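Local structure of uncharacterized protein Sortase B (Clostridium perfringens, 5YFK) at residues 20-25 with 44-48; 51-55 with 83-87. The protein is a class B sortase, probably a cysteine transpeptidase of the cell surface that cleaves a sorting signal and joins the cleaved protein to an acceptor amine. The protein carries 1 engineered substitution. The contacts are given in a common frame with arbitrary orientation. Numbering follows the deposited sequence.

Contact 1: 20-25 with 44-48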
ATOM      1  N   LEU A  20       6.620 -16.207  -4.503  1.00 48.97           N
ATOM      2  CA  LEU A  20       6.750 -15.593  -3.188  1.00 42.48           C
ATOM      3  C   LEU A  20       5.456 -15.660  -2.396  1.00 39.02           C
ATOM      4  O   LEU A  20       5.464 -15.499  -1.180  1.00 43.53           O
ATOM      5  CB  LEU A  20       7.160 -14.126  -3.328  1.00 37.43           C
ATOM      6  CG  LEU A  20       8.525 -13.880  -3.959  1.00 39.03           C
ATOM      7  CD1 LEU A  20       8.714 -12.394  -4.244  1.00 36.01           C
ATOM      8  CD2 LEU A  20       9.619 -14.413  -3.044  1.00 41.39           C
ATOM      9  N   ARG A  21       4.336 -15.720  -3.103  1.00 36.06           N
ATOM     10  CA  ARG A  21       3.027 -15.675  -2.473  1.00 35.33           C
ATOM     11  C   ARG A  21       2.816 -16.859  -1.533  1.00 39.85           C
ATOM     12  O   ARG A  21       2.035 -16.790  -0.574  1.00 30.07           O
ATOM     13  CB  ARG A  21       1.948 -15.677  -3.543  1.00 48.88           C
ATOM     14  CG  ARG A  21       0.650 -15.045  -3.091  1.00 54.18           C
ATOM     15  CD  ARG A  21      -0.222 -14.740  -4.289  1.00 58.90           C
ATOM     16  NE  ARG A  21      -1.631 -14.970  -3.998  1.00 71.72           N
ATOM     17  CZ  ARG A  21      -2.534 -15.327  -4.907  1.00 90.23           C
ATOM     18  NH1 ARG A  21      -2.168 -15.552  -6.163  1.00 81.22           N
ATOM     19  NH2 ARG A  21      -3.801 -15.491  -4.555  1.00 93.59           N
ATOM     20  N   SER A  22       3.564 -17.926  -1.781  1.00 33.43           N
ATOM     21  CA  SER A  22       3.527 -19.095  -0.908  1.00 46.34           C
ATOM     22  C   SER A  22       4.295 -18.801   0.381  1.00 42.28           C
ATOM     23  O   SER A  22       4.045 -19.414   1.412  1.00 45.22           O
ATOM     24  CB  SER A  22       4.131 -20.304  -1.625  1.00 50.94           C
ATOM     25  OG  SER A  22       5.547 -20.218  -1.639  1.00 44.21           O
ATOM     26  N   LEU A  23       5.097 -17.737   0.349  1.00 49.69           N
ATOM     27  CA  LEU A  23       5.821 -17.260   1.526  1.00 44.48           C
ATOM     28  C   LEU A  23       5.048 -16.189   2.286  1.00 40.48           C
ATOM     29  O   LEU A  23       5.609 -15.502   3.140  1.00 38.75           O
ATOM     30  CB  LEU A  23       7.168 -16.675   1.114  1.00 48.60           C
ATOM     31  CG  LEU A  23       8.365 -17.619   1.090  1.00 45.73           C
ATOM     32  CD1 LEU A  23       9.623 -16.800   0.866  1.00 42.45           C
ATOM     33  CD2 LEU A  23       8.455 -18.415   2.386  1.00 44.85           C
ATOM     34  N   SER A  24       3.770 -16.032   1.971  1.00 29.98           N
ATOM     35  CA  SER A  24       2.993 -14.971   2.590  1.00 34.25           C
ATOM     36  C   SER A  24       2.694 -15.319   4.028  1.00 31.82           C
ATOM     37  O   SER A  24       2.157 -16.384   4.308  1.00 35.98           O
ATOM     38  CB  SER A  24       1.686 -14.734   1.862  1.00 34.21           C
ATOM     39  OG  SER A  24       0.854 -13.929   2.678  1.00 37.12           O
ATOM     40  N   PRO A  25       2.970 -14.384   4.944  1.00 28.42           N
ATOM     41  CA  PRO A  25       2.606 -14.605   6.327  1.00 25.43           C
ATOM     42  C   PRO A  25       1.117 -14.419   6.564  1.00 30.57           C
ATOM     43  O   PRO A  25       0.656 -14.619   7.680  1.00 31.75           O
ATOM     44  CB  PRO A  25       3.433 -13.556   7.082  1.00 29.39           C
ATOM     45  CG  PRO A  25       3.674 -12.471   6.082  1.00 26.83           C
ATOM     46  CD  PRO A  25       3.788 -13.171   4.763  1.00 27.69           C
ATOM     47  N   SER A  44       8.373 -17.461   7.489  1.00 37.58           N
ATOM     48  CA  SER A  44       8.026 -16.771   6.246  1.00 40.97           C
ATOM     49  C   SER A  44       8.715 -15.420   6.156  1.00 31.89           C
ATOM     50  O   SER A  44       9.441 -15.165   5.205  1.00 28.03           O
ATOM     51  CB  SER A  44       6.517 -16.590   6.127  1.00 42.20           C
ATOM     52  OG  SER A  44       5.989 -17.543   5.230  1.00 39.20           O
ATOM     53  N   GLU A  45       8.583 -14.603   7.201  1.00 32.00           N
ATOM     54  CA  GLU A  45       9.188 -13.267   7.193  1.00 29.31           C
ATOM     55  C   GLU A  45      10.704 -13.353   7.177  1.00 30.34           C
ATOM     56  O   GLU A  45      11.367 -12.569   6.513  1.00 24.57           O
ATOM     57  CB  GLU A  45       8.734 -12.430   8.388  1.00 36.79           C
ATOM     58  CG  GLU A  45       7.251 -12.133   8.388  1.00 32.35           C
ATOM     59  CD  GLU A  45       6.930 -10.689   8.766  1.00 36.75           C
ATOM     60  OE1 GLU A  45       7.005 -10.359   9.982  1.00 28.14           O
ATOM     61  OE2 GLU A  45       6.488  -9.928   7.864  1.00 34.99           O
ATOM     62  N   LYS A  46      11.269 -14.309   7.899  1.00 35.99           N
ATOM     63  CA  LYS A  46      12.716 -14.441   7.893  1.00 28.07           C
ATOM     64  C   LYS A  46      13.245 -14.808   6.518  1.00 27.92           C
ATOM     65  O   LYS A  46      14.261 -14.269   6.080  1.00 32.74           O
ATOM     66  CB  LYS A  46      13.169 -15.448   8.955  1.00 38.38           C
ATOM     67  CG  LYS A  46      13.019 -14.896  10.362  1.00 39.61           C
ATOM     68  CD  LYS A  46      13.503 -15.878  11.417  1.00 41.80           C
ATOM     69  CE  LYS A  46      13.161 -15.397  12.818  1.00 42.56           C
ATOM     70  NZ  LYS A  46      14.292 -14.638  13.414  1.00 50.93           N
ATOM     71  N   ASN A  47      12.519 -15.663   5.798  1.00 29.29           N
ATOM     72  CA  ASN A  47      12.924 -16.050   4.451  1.00 30.14           C
ATOM     73  C   ASN A  47      12.799 -14.907   3.467  1.00 30.03           C
ATOM     74  O   ASN A  47      13.696 -14.655   2.696  1.00 24.30           O
ATOM     75  CB  ASN A  47      12.091 -17.227   3.960  1.00 37.38           C
ATOM     76  CG  ASN A  47      12.698 -18.562   4.342  1.00 41.87           C
ATOM     77  OD1 ASN A  47      13.910 -18.758   4.238  1.00 34.51           O
ATOM     78  ND2 ASN A  47      11.885 -19.425   4.920  1.00 39.75           N
ATOM     79  N   LEU A  48      11.733 -14.122   3.585  1.00 25.97           N
ATOM     80  CA  LEU A  48      11.638 -12.897   2.796  1.00 21.51           C
ATOM     81  C   LEU A  48      12.801 -11.927   3.039  1.00 21.25           C
ATOM     82  O   LEU A  48      13.362 -11.397   2.095  1.00 24.22           O
ATOM     83  CB  LEU A  48      10.298 -12.212   3.080  1.00 21.39           C
ATOM     84  CG  LEU A  48       9.116 -13.041   2.581  1.00 21.17           C
ATOM     85  CD1 LEU A  48       7.812 -12.690   3.298  1.00 21.47           C
ATOM     86  CD2 LEU A  48       8.983 -12.824   1.087  1.00 22.20           C
TER

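Contact 2: 51-55 with 83-87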
ATOM      1  N   ILE A  51      15.899 -13.219   1.398  1.00 32.03           N
ATOM      2  CA  ILE A  51      15.885 -12.997  -0.041  1.00 30.81           C
ATOM      3  C   ILE A  51      16.202 -11.538  -0.378  1.00 35.41           C
ATOM      4  O   ILE A  51      16.961 -11.254  -1.308  1.00 32.64           O
ATOM      5  CB  ILE A  51      14.534 -13.403  -0.665  1.00 34.34           C
ATOM      6  CG1 ILE A  51      14.328 -14.913  -0.556  1.00 37.00           C
ATOM      7  CG2 ILE A  51      14.495 -13.001  -2.131  1.00 35.42           C
ATOM      8  CD1 ILE A  51      12.879 -15.341  -0.452  1.00 36.20           C
ATOM      9  N   ASN A  52      15.604 -10.609   0.362  1.00 32.06           N
ATOM     10  CA  ASN A  52      15.847  -9.193   0.121  1.00 30.13           C
ATOM     11  C   ASN A  52      15.738  -8.414   1.417  1.00 31.86           C
ATOM     12  O   ASN A  52      14.650  -8.193   1.924  1.00 25.77           O
ATOM     13  CB  ASN A  52      14.849  -8.652  -0.898  1.00 23.29           C
ATOM     14  CG  ASN A  52      15.124  -7.214  -1.301  1.00 22.04           C
ATOM     15  OD1 ASN A  52      15.863  -6.474  -0.636  1.00 21.90           O
ATOM     16  ND2 ASN A  52      14.494  -6.794  -2.390  1.00 20.82           N
ATOM     17  N   PRO A  53      16.870  -7.923   1.916  1.00 27.86           N
ATOM     18  CA  PRO A  53      16.873  -7.238   3.198  1.00 29.86           C
ATOM     19  C   PRO A  53      16.004  -5.965   3.215  1.00 23.21           C
ATOM     20  O   PRO A  53      15.740  -5.394   4.283  1.00 24.68           O
ATOM     21  CB  PRO A  53      18.351  -6.881   3.399  1.00 34.65           C
ATOM     22  CG  PRO A  53      19.116  -7.769   2.464  1.00 35.16           C
ATOM     23  CD  PRO A  53      18.201  -7.960   1.291  1.00 31.84           C
ATOM     24  N   ASP A  54      15.597  -5.509   2.038  1.00 21.73           N
ATOM     25  CA  ASP A  54      14.751  -4.317   1.922  1.00 18.66           C
ATOM     26  C   ASP A  54      13.284  -4.631   2.267  1.00 20.91           C
ATOM     27  O   ASP A  54      12.449  -3.719   2.383  1.00 16.59           O
ATOM     28  CB  ASP A  54      14.837  -3.766   0.498  1.00 17.19           C
ATOM     29  CG  ASP A  54      16.211  -3.202   0.159  1.00 21.95           C
ATOM     30  OD1 ASP A  54      16.955  -2.846   1.102  1.00 23.75           O
ATOM     31  OD2 ASP A  54      16.406  -2.854  -1.023  1.00 23.38           O
ATOM     32  N   TYR A  55      12.980  -5.908   2.441  1.00 20.44           N
ATOM     33  CA  TYR A  55      11.640  -6.335   2.843  1.00 22.84           C
ATOM     34  C   TYR A  55      11.191  -5.656   4.137  1.00 21.69           C
ATOM     35  O   TYR A  55      11.963  -5.562   5.097  1.00 20.22           O
ATOM     36  CB  TYR A  55      11.613  -7.847   3.035  1.00 18.09           C
ATOM     37  CG  TYR A  55      10.287  -8.344   3.565  1.00 17.36           C
ATOM     38  CD1 TYR A  55       9.190  -8.452   2.726  1.00 21.02           C
ATOM     39  CD2 TYR A  55      10.112  -8.608   4.912  1.00 17.99           C
ATOM     40  CE1 TYR A  55       7.969  -8.878   3.206  1.00 18.50           C
ATOM     41  CE2 TYR A  55       8.915  -9.104   5.396  1.00 21.91           C
ATOM     42  CZ  TYR A  55       7.836  -9.207   4.537  1.00 21.91           C
ATOM     43  OH  TYR A  55       6.616  -9.605   5.017  1.00 26.43           O
ATOM     44  N   ASN A  83      12.637  -5.945  -9.439  1.00 25.43           N
ATOM     45  CA  ASN A  83      11.734  -6.875  -8.784  1.00 26.93           C
ATOM     46  C   ASN A  83      12.232  -7.217  -7.400  1.00 27.43           C
ATOM     47  O   ASN A  83      13.094  -6.520  -6.867  1.00 23.77           O
ATOM     48  CB  ASN A  83      11.531  -8.135  -9.627  1.00 30.46           C
ATOM     49  CG  ASN A  83      12.760  -9.020  -9.677  1.00 34.35           C
ATOM     50  OD1 ASN A  83      13.758  -8.778  -8.999  1.00 33.07           O
ATOM     51  ND2 ASN A  83      12.697 -10.045 -10.506  1.00 38.97           N
ATOM     52  N   PHE A  84      11.604  -8.202  -6.762  1.00 26.36           N
ATOM     53  CA  PHE A  84      11.918  -8.517  -5.376  1.00 28.29           C
ATOM     54  C   PHE A  84      13.338  -9.059  -5.204  1.00 34.88           C
ATOM     55  O   PHE A  84      13.908  -8.969  -4.111  1.00 31.21           O
ATOM     56  CB  PHE A  84      10.942  -9.543  -4.821  1.00 31.15           C
ATOM     57  CG  PHE A  84      11.019  -9.692  -3.337  1.00 26.56           C
ATOM     58  CD1 PHE A  84      10.551  -8.688  -2.502  1.00 20.07           C
ATOM     59  CD2 PHE A  84      11.581 -10.816  -2.771  1.00 20.84           C
ATOM     60  CE1 PHE A  84      10.621  -8.823  -1.131  1.00 27.65           C
ATOM     61  CE2 PHE A  84      11.659 -10.955  -1.394  1.00 26.14           C
ATOM     62  CZ  PHE A  84      11.178  -9.960  -0.572  1.00 23.41           C
ATOM     63  N   ASN A  85      13.837  -9.733  -6.242  1.00 37.20           N
ATOM     64  CA  ASN A  85      15.228 -10.204  -6.297  1.00 39.99           C
ATOM     65  C   ASN A  85      16.210  -9.117  -6.727  1.00 39.80           C
ATOM     66  O   ASN A  85      17.389  -9.404  -6.942  1.00 42.94           O
ATOM     67  CB  ASN A  85      15.358 -11.381  -7.275  1.00 46.38           C
ATOM     68  CG  ASN A  85      14.548 -12.585  -6.851  1.00 47.32           C
ATOM     69  OD1 ASN A  85      13.688 -13.061  -7.593  1.00 66.53           O
ATOM     70  ND2 ASN A  85      14.799 -13.071  -5.644  1.00 54.54           N
ATOM     71  N   LYS A  86      15.696  -7.914  -6.979  1.00 33.17           N
ATOM     72  CA  LYS A  86      16.503  -6.772  -7.398  1.00 32.07           C
ATOM     73  C   LYS A  86      16.976  -6.892  -8.843  1.00 34.58           C
ATOM     74  O   LYS A  86      17.830  -6.130  -9.289  1.00 40.53           O
ATOM     75  CB  LYS A  86      17.709  -6.583  -6.467  1.00 30.68           C
ATOM     76  CG  LYS A  86      17.324  -6.363  -5.017  1.00 31.73           C
ATOM     77  CD  LYS A  86      18.363  -5.554  -4.253  1.00 34.10           C
ATOM     78  CE  LYS A  86      18.284  -5.850  -2.771  1.00 40.02           C
ATOM     79  NZ  LYS A  86      19.394  -5.215  -2.017  1.00 44.28           N
ATOM     80  N   GLU A  87      16.343  -7.777  -9.597  1.00 28.22           N
ATOM     81  CA  GLU A  87      16.596  -7.876 -11.020  1.00 35.82           C
ATOM     82  C   GLU A  87      15.835  -6.778 -11.745  1.00 38.03           C
ATOM     83  O   GLU A  87      14.772  -6.348 -11.288  1.00 30.27           O
ATOM     84  CB  GLU A  87      16.178  -9.261 -11.523  1.00 40.32           C
ATOM     85  CG  GLU A  87      16.941 -10.401 -10.843  1.00 52.18           C
ATOM     86  CD  GLU A  87      16.182 -11.723 -10.816  1.00 56.96           C
ATOM     87  OE1 GLU A  87      15.004 -11.763 -11.239  1.00 50.29           O
ATOM     88  OE2 GLU A  87      16.746 -12.719 -10.306  1.00 57.05           O
TER
HETATM   89  O   HOH W   1      16.894  -9.273  -3.737  1.00 40.29           O

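Contact 1: 20-25 with 44-48
Leu20 opens the segment that follows helix 16-19, in a turn still helical in its backbone angles. Its CA-to-CB bond runs sideways to helix 35-51, yet the isobutyl end reaches Leu48, with CD2 of Leu20 4.5 Å from CD2 of Leu48, at the margin of the packing. Arg21 forms a salt bridge with Asp67. The turn itself is held by Leu23 N donating to Leu20 O at 2.7 Å. Leu23 is the centre of the contact, its CA 5.2 Å from that of Ser44. Its side chain points at the helix and settles over the 44-48 turn: CD1 of Leu23 is 4.0 Å from CB of Asn47 and 4.0 Å from CD2 of Leu48. Its carbonyl also faces the helix, where Ser44 OG donates a weak hydrogen bond of 2.9 Å to Leu23 O. Ser24 turns its CB away, and its hydroxyl bonds to the backbone of Leu26. Pro25 then swings back toward the helix, with CD of Pro25 4.3 Å from CD1 of Leu48 and CB of Pro25 4.4 Å from CB of Ser44. Pro25 also touches Trp58 of strand 55-61 and Tyr142 of strand 138-143, so the ring fills a gap between helix and barrel. Here the N-terminal helical region of a sortase B packs on itself beside the barrel. Leu23 and Pro25 pack on Leu48, with Leu20 at the margin, and Ser44 adds the one hydrogen bond between the two segments, a weak one; the contact is mainly apolar.

Contact 2: 51-55 with 83-87
Phe84 gives up 99 Å² to this contact, more than any other residue, and its ring lies against the chain just where helix 35-51 ends. CB of Asn52 sits over one face of that ring, 4.1 Å from the ring centroid and 18° off the normal, a CH-pi contact. CG2 of Ile51 approaches to 3.6 Å from CE2 of Phe84, while CD1 of Tyr55 meets the ring edge, 4.1 Å from CE1 of Phe84. Leu20, Leu48, Pro69 and Val71 add to the apolar surroundings of the phenyl group.

Asn52, the first residue to leave helical backbone angles, works in two directions. Its ND2 donates to Phe84 O at 2.8 Å and is also hydrogen-bonded to Tyr79 OH, and its OD1 accepts from Asp54 N at 2.9 Å, closing an Asx turn. The same residues run through a type I beta turn, Asn52 to Tyr55, with Tyr55 N bonded to Asn52 O at 2.9 Å. This turn carries the chain from helix 35-51 into strand 55-61, the first strand of the sortase beta-barrel; the facing type I turn, Asn83 to Lys86, belongs to the connection between strands 67-72 and 94-96. A water bridges the two segments, donating to Ile51 O at 3.1 Å and to Phe84 O at 3.0 Å.

Lys86 extends its side chain across the outer side, placing CE 3.3 Å from OD1 of Asn52. Its NZ makes a long salt bridge of 3.9 Å with OD2 of Asp54, which also bonds Tyr79 OH, so Tyr79 joins Asn52 and Asp54.

Contact 1 closes before contact 2 opens, and helix 35-51 ties them together: residues 44-48 lie on it, and contact 2 begins at its last residue. Their centres are 12 Å apart, on the same side of the chain's centre, and they touch directly. Leu20 and Leu48 both pack on Phe84, Leu48 also meets Tyr55, and Tyr55 OH lies 2.9 Å from Glu45 OE2, a probable hydrogen bond. Both lie away from the predicted active-site residues; what they join is the N-terminal helical region and the barrel, through strand 55-61 and the connection between strands 67-72 and 94-96.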